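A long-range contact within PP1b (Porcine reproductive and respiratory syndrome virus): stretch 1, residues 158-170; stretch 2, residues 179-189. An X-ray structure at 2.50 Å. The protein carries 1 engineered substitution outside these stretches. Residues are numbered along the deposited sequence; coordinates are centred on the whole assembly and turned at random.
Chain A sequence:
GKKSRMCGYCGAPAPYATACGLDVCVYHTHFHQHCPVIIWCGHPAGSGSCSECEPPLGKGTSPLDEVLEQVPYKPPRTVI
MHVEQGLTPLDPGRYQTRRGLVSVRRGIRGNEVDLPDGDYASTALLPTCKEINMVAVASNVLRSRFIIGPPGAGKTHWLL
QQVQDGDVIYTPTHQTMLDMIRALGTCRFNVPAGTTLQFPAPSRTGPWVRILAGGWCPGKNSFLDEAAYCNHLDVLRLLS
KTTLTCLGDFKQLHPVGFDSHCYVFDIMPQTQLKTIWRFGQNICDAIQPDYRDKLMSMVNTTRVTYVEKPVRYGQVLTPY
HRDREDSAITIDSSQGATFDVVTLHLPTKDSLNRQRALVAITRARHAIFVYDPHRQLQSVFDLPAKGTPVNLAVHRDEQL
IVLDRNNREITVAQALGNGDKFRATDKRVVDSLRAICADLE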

# COMPACT_ATOMS: atom_id res chain seq x y z
N TRP A 158 1.55 5.65 8.55
CA TRP A 158 2.41 5.16 7.47
C TRP A 158 1.88 5.61 6.11
O TRP A 158 2.64 6.06 5.25
N LEU A 159 0.56 5.48 5.94
CA LEU A 159 -0.10 5.82 4.68
C LEU A 159 -0.02 7.32 4.37
O LEU A 159 0.12 7.70 3.20
N LEU A 160 -0.10 8.15 5.40
CA LEU A 160 -0.08 9.61 5.23
C LEU A 160 1.30 10.11 4.77
O LEU A 160 1.39 11.07 4.00
N GLN A 161 2.36 9.46 5.24
CA GLN A 161 3.72 9.79 4.82
C GLN A 161 4.03 9.30 3.40
O GLN A 161 4.91 9.85 2.73
N GLN A 162 3.31 8.27 2.96
CA GLN A 162 3.54 7.64 1.65
C GLN A 162 2.69 8.25 0.54
O GLN A 162 3.11 8.26 -0.62
N VAL A 163 1.50 8.75 0.87
CA VAL A 163 0.55 9.23 -0.13
C VAL A 163 0.99 10.55 -0.76
O VAL A 163 1.63 11.38 -0.12
N GLN A 164 0.63 10.74 -2.03
CA GLN A 164 0.94 11.95 -2.79
C GLN A 164 -0.30 12.43 -3.54
O GLN A 164 -1.27 11.70 -3.66
N ASP A 165 -0.23 13.65 -4.07
CA ASP A 165 -1.39 14.28 -4.71
C ASP A 165 -1.89 13.56 -5.97
O ASP A 165 -3.06 13.67 -6.32
N GLY A 166 -1.00 12.84 -6.65
CA GLY A 166 -1.38 12.10 -7.86
C GLY A 166 -1.93 10.70 -7.60
O GLY A 166 -2.40 10.04 -8.53
N ASP A 167 -1.88 10.25 -6.35
CA ASP A 167 -2.24 8.88 -6.01
C ASP A 167 -3.75 8.66 -5.88
O ASP A 167 -4.52 9.61 -5.83
N VAL A 168 -4.13 7.39 -5.84
CA VAL A 168 -5.53 6.98 -5.70
C VAL A 168 -5.64 5.98 -4.55
O VAL A 168 -4.87 5.02 -4.48
N ILE A 169 -6.60 6.21 -3.66
CA ILE A 169 -6.85 5.32 -2.53
C ILE A 169 -8.24 4.70 -2.69
O ILE A 169 -9.25 5.40 -2.64
N TYR A 170 -8.27 3.38 -2.89
CA TYR A 170 -9.53 2.64 -2.99
C TYR A 170 -9.93 2.14 -1.61
O TYR A 170 -9.09 1.67 -0.84
N ASP A 179 -13.77 7.95 6.78
CA ASP A 179 -12.63 7.88 7.70
C ASP A 179 -11.35 8.33 7.00
O ASP A 179 -10.59 9.13 7.53
N MET A 180 -11.14 7.82 5.79
CA MET A 180 -9.94 8.14 5.01
C MET A 180 -9.90 9.62 4.64
O MET A 180 -8.85 10.25 4.75
N ILE A 181 -11.03 10.16 4.21
CA ILE A 181 -11.13 11.57 3.83
C ILE A 181 -10.78 12.49 5.01
O ILE A 181 -10.10 13.50 4.82
N ARG A 182 -11.23 12.14 6.20
CA ARG A 182 -10.93 12.91 7.41
C ARG A 182 -9.46 12.82 7.80
O ARG A 182 -8.88 13.80 8.27
N ALA A 183 -8.86 11.64 7.61
CA ALA A 183 -7.45 11.43 7.96
C ALA A 183 -6.51 12.16 7.00
O ALA A 183 -5.44 12.60 7.40
N LEU A 184 -6.90 12.27 5.74
CA LEU A 184 -6.10 12.98 4.74
C LEU A 184 -6.21 14.49 4.90
O LEU A 184 -5.24 15.21 4.68
N GLY A 185 -7.40 14.97 5.26
CA GLY A 185 -7.65 16.40 5.37
C GLY A 185 -8.00 17.02 4.03
O GLY A 185 -9.10 17.53 3.84
N THR A 186 -7.05 16.97 3.09
CA THR A 186 -7.24 17.53 1.75
C THR A 186 -7.12 16.43 0.69
O THR A 186 -6.07 15.79 0.57
N CYS A 187 -8.19 16.22 -0.07
CA CYS A 187 -8.24 15.17 -1.09
C CYS A 187 -9.39 15.39 -2.07
O CYS A 187 -10.30 16.17 -1.79
N ARG A 188 -9.34 14.71 -3.21
CA ARG A 188 -10.45 14.73 -4.17
C ARG A 188 -11.36 13.52 -3.99
O ARG A 188 -10.91 12.45 -3.60
N PHE A 189 -12.64 13.71 -4.28
CA PHE A 189 -13.61 12.62 -4.28
C PHE A 189 -14.96 13.07 -4.82
O PHE A 189 -15.23 14.27 -4.95

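The two stretches meet through a small, largely apolar contact that buries 337 Å², and no clear hydrogen bond crosses it. The helices 158-162 and 179-184 cross at 62° with their axes 11.2 Å apart at closest approach, a gap wide enough for side chains from both to meet between them.

Met 180 and Leu 184, one helical turn apart, supply most of the second stretch's apolar surface. Met 180 points toward stretch 1; chi1 t and chi2 p place its SD 3.6 Å from CD2 of Leu 159 and 4.0 Å from CG2 of Ile 169, and chi3, between wells at -95°, orients CE. Leu 159 (t, p) also points toward the contact, and its CD2 is the atom that reaches the sulfur.

Leu 184 starts sideways, but its m, t rotamer brings the branched end nearer to stretch 1. Its CD2 lies 3.8 Å from CD2 of Leu 160 and 4.0 Å from CG1 of Val 163, and its CD1 packs 3.9 Å from CD1 of Ile 169. Ile 169, in the strand, points toward the helix in the m, t conformation; its closest approaches are CG2 to SD of Met 180 and CD1 to CD1 of Leu 184. Leu 160 repeats the m, t rotamer of Leu 184 and likewise turns its end inward from a sideways start, setting CD2 3.4 Å from the backbone O of Ala 183. Val 163 (p), the first residue after the helix to leave helical phi/psi, points toward stretch 2.

The polar approach lies at the far end, where Arg 188 (m, chi2 113°, chi3 p) extends its guanidinium to bring NH1 within 3.2 Å of the backbone O of Asp 165. NH1 is hydrogen-bonded elsewhere in the structure.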

# COMPACT_ATOMS: atom_id res chain seq x y z
CB TRP A 158 2.49 3.63 7.49
CG TRP A 158 3.43 3.05 6.45
CD1 TRP A 158 4.75 2.73 6.63
CD2 TRP A 158 3.12 2.72 5.09
NE1 TRP A 158 5.28 2.22 5.46
CE2 TRP A 158 4.30 2.21 4.50
CE3 TRP A 158 1.96 2.81 4.30
CZ2 TRP A 158 4.36 1.79 3.17
CZ3 TRP A 158 2.02 2.40 2.98
CH2 TRP A 158 3.21 1.89 2.43
CB LEU A 159 -1.56 5.38 4.72
CG LEU A 159 -2.43 5.70 3.50
CD1 LEU A 159 -1.84 5.07 2.24
CD2 LEU A 159 -3.85 5.22 3.73
CB LEU A 160 -0.50 10.31 6.52
CG LEU A 160 -1.93 10.01 7.00
CD1 LEU A 160 -2.13 10.49 8.43
CD2 LEU A 160 -2.96 10.65 6.07
CB GLN A 161 4.74 9.20 5.80
CG GLN A 161 4.66 9.76 7.22
CD GLN A 161 5.57 9.03 8.19
OE1 GLN A 161 6.78 8.94 7.97
NE2 GLN A 161 5.00 8.50 9.27
CB GLN A 162 3.25 6.14 1.74
CG GLN A 162 4.24 5.37 2.59
CD GLN A 162 5.54 5.05 1.88
OE1 GLN A 162 5.67 5.26 0.67
NE2 GLN A 162 6.52 4.54 2.62
CB VAL A 163 -0.88 9.36 0.46
CG1 VAL A 163 -0.98 10.54 1.41
CG2 VAL A 163 -1.91 9.46 -0.65
CB GLN A 164 2.07 11.68 -3.79
CG GLN A 164 3.32 11.09 -3.17
CD GLN A 164 4.40 10.82 -4.21
OE1 GLN A 164 4.70 11.67 -5.04
NE2 GLN A 164 4.98 9.62 -4.15
CB ASP A 165 -1.11 15.75 -5.02
CG ASP A 165 -1.09 16.63 -3.77
OD1 ASP A 165 -1.09 16.08 -2.64
OD2 ASP A 165 -1.07 17.87 -3.91
CB ASP A 167 -1.56 8.48 -4.69
CG ASP A 167 -0.05 8.50 -4.79
OD1 ASP A 167 0.48 8.40 -5.92
OD2 ASP A 167 0.62 8.62 -3.74
CB VAL A 168 -6.07 6.33 -6.99
CG1 VAL A 168 -7.53 5.93 -6.83
CG2 VAL A 168 -5.89 7.26 -8.18
CB ILE A 169 -6.73 6.07 -1.19
CG1 ILE A 169 -5.30 6.61 -1.01
CG2 ILE A 169 -7.10 5.17 -0.02
CD1 ILE A 169 -5.17 7.72 0.01
CB TYR A 170 -9.40 1.48 -3.97
CG TYR A 170 -9.14 1.91 -5.40
CD1 TYR A 170 -10.19 2.24 -6.24
CD2 TYR A 170 -7.84 1.96 -5.91
CE1 TYR A 170 -9.96 2.63 -7.55
CE2 TYR A 170 -7.60 2.35 -7.22
CZ TYR A 170 -8.66 2.68 -8.04
OH TYR A 170 -8.44 3.06 -9.34
CB ASP A 179 -12.45 6.45 8.23
CG ASP A 179 -13.59 6.01 9.14
OD1 ASP A 179 -14.37 6.87 9.61
OD2 ASP A 179 -13.69 4.79 9.40
CB MET A 180 -9.88 7.28 3.74
CG MET A 180 -8.58 7.37 2.96
SD MET A 180 -7.21 6.47 3.72
CE MET A 180 -6.40 7.77 4.65
CB ILE A 181 -12.53 11.92 3.27
CG1 ILE A 181 -12.71 11.31 1.88
CG2 ILE A 181 -12.73 13.43 3.18
CD1 ILE A 181 -14.15 11.23 1.42
CB ARG A 182 -11.81 12.45 8.58
CG ARG A 182 -13.27 12.86 8.45
CD ARG A 182 -14.16 12.07 9.40
NE ARG A 182 -15.55 12.52 9.38
CZ ARG A 182 -16.55 11.92 10.01
NH1 ARG A 182 -16.34 10.81 10.72
NH2 ARG A 182 -17.78 12.42 9.94
CB ALA A 183 -7.13 9.94 7.98
CB LEU A 184 -6.53 12.58 3.33
CG LEU A 184 -6.25 11.13 2.91
CD1 LEU A 184 -7.02 10.79 1.65
CD2 LEU A 184 -4.77 10.89 2.72
CB THR A 186 -6.19 18.63 1.46
OG1 THR A 186 -5.95 19.40 2.65
CG2 THR A 186 -6.66 19.56 0.35
CB CYS A 187 -8.39 13.80 -0.43
SG CYS A 187 -9.76 13.69 0.74
CB ARG A 188 -9.95 14.79 -5.62
CG ARG A 188 -9.42 16.15 -6.04
CD ARG A 188 -7.92 16.13 -6.31
NE ARG A 188 -7.61 15.80 -7.70
CZ ARG A 188 -6.38 15.63 -8.18
NH1 ARG A 188 -5.32 15.74 -7.38
NH2 ARG A 188 -6.20 15.34 -9.46
CB PHE A 189 -13.80 12.04 -2.87
CG PHE A 189 -14.17 13.07 -1.83
CD1 PHE A 189 -15.49 13.44 -1.63
CD2 PHE A 189 -13.19 13.64 -1.03
CE1 PHE A 189 -15.84 14.38 -0.67
CE2 PHE A 189 -13.53 14.58 -0.06
CZ PHE A 189 -14.85 14.95 0.12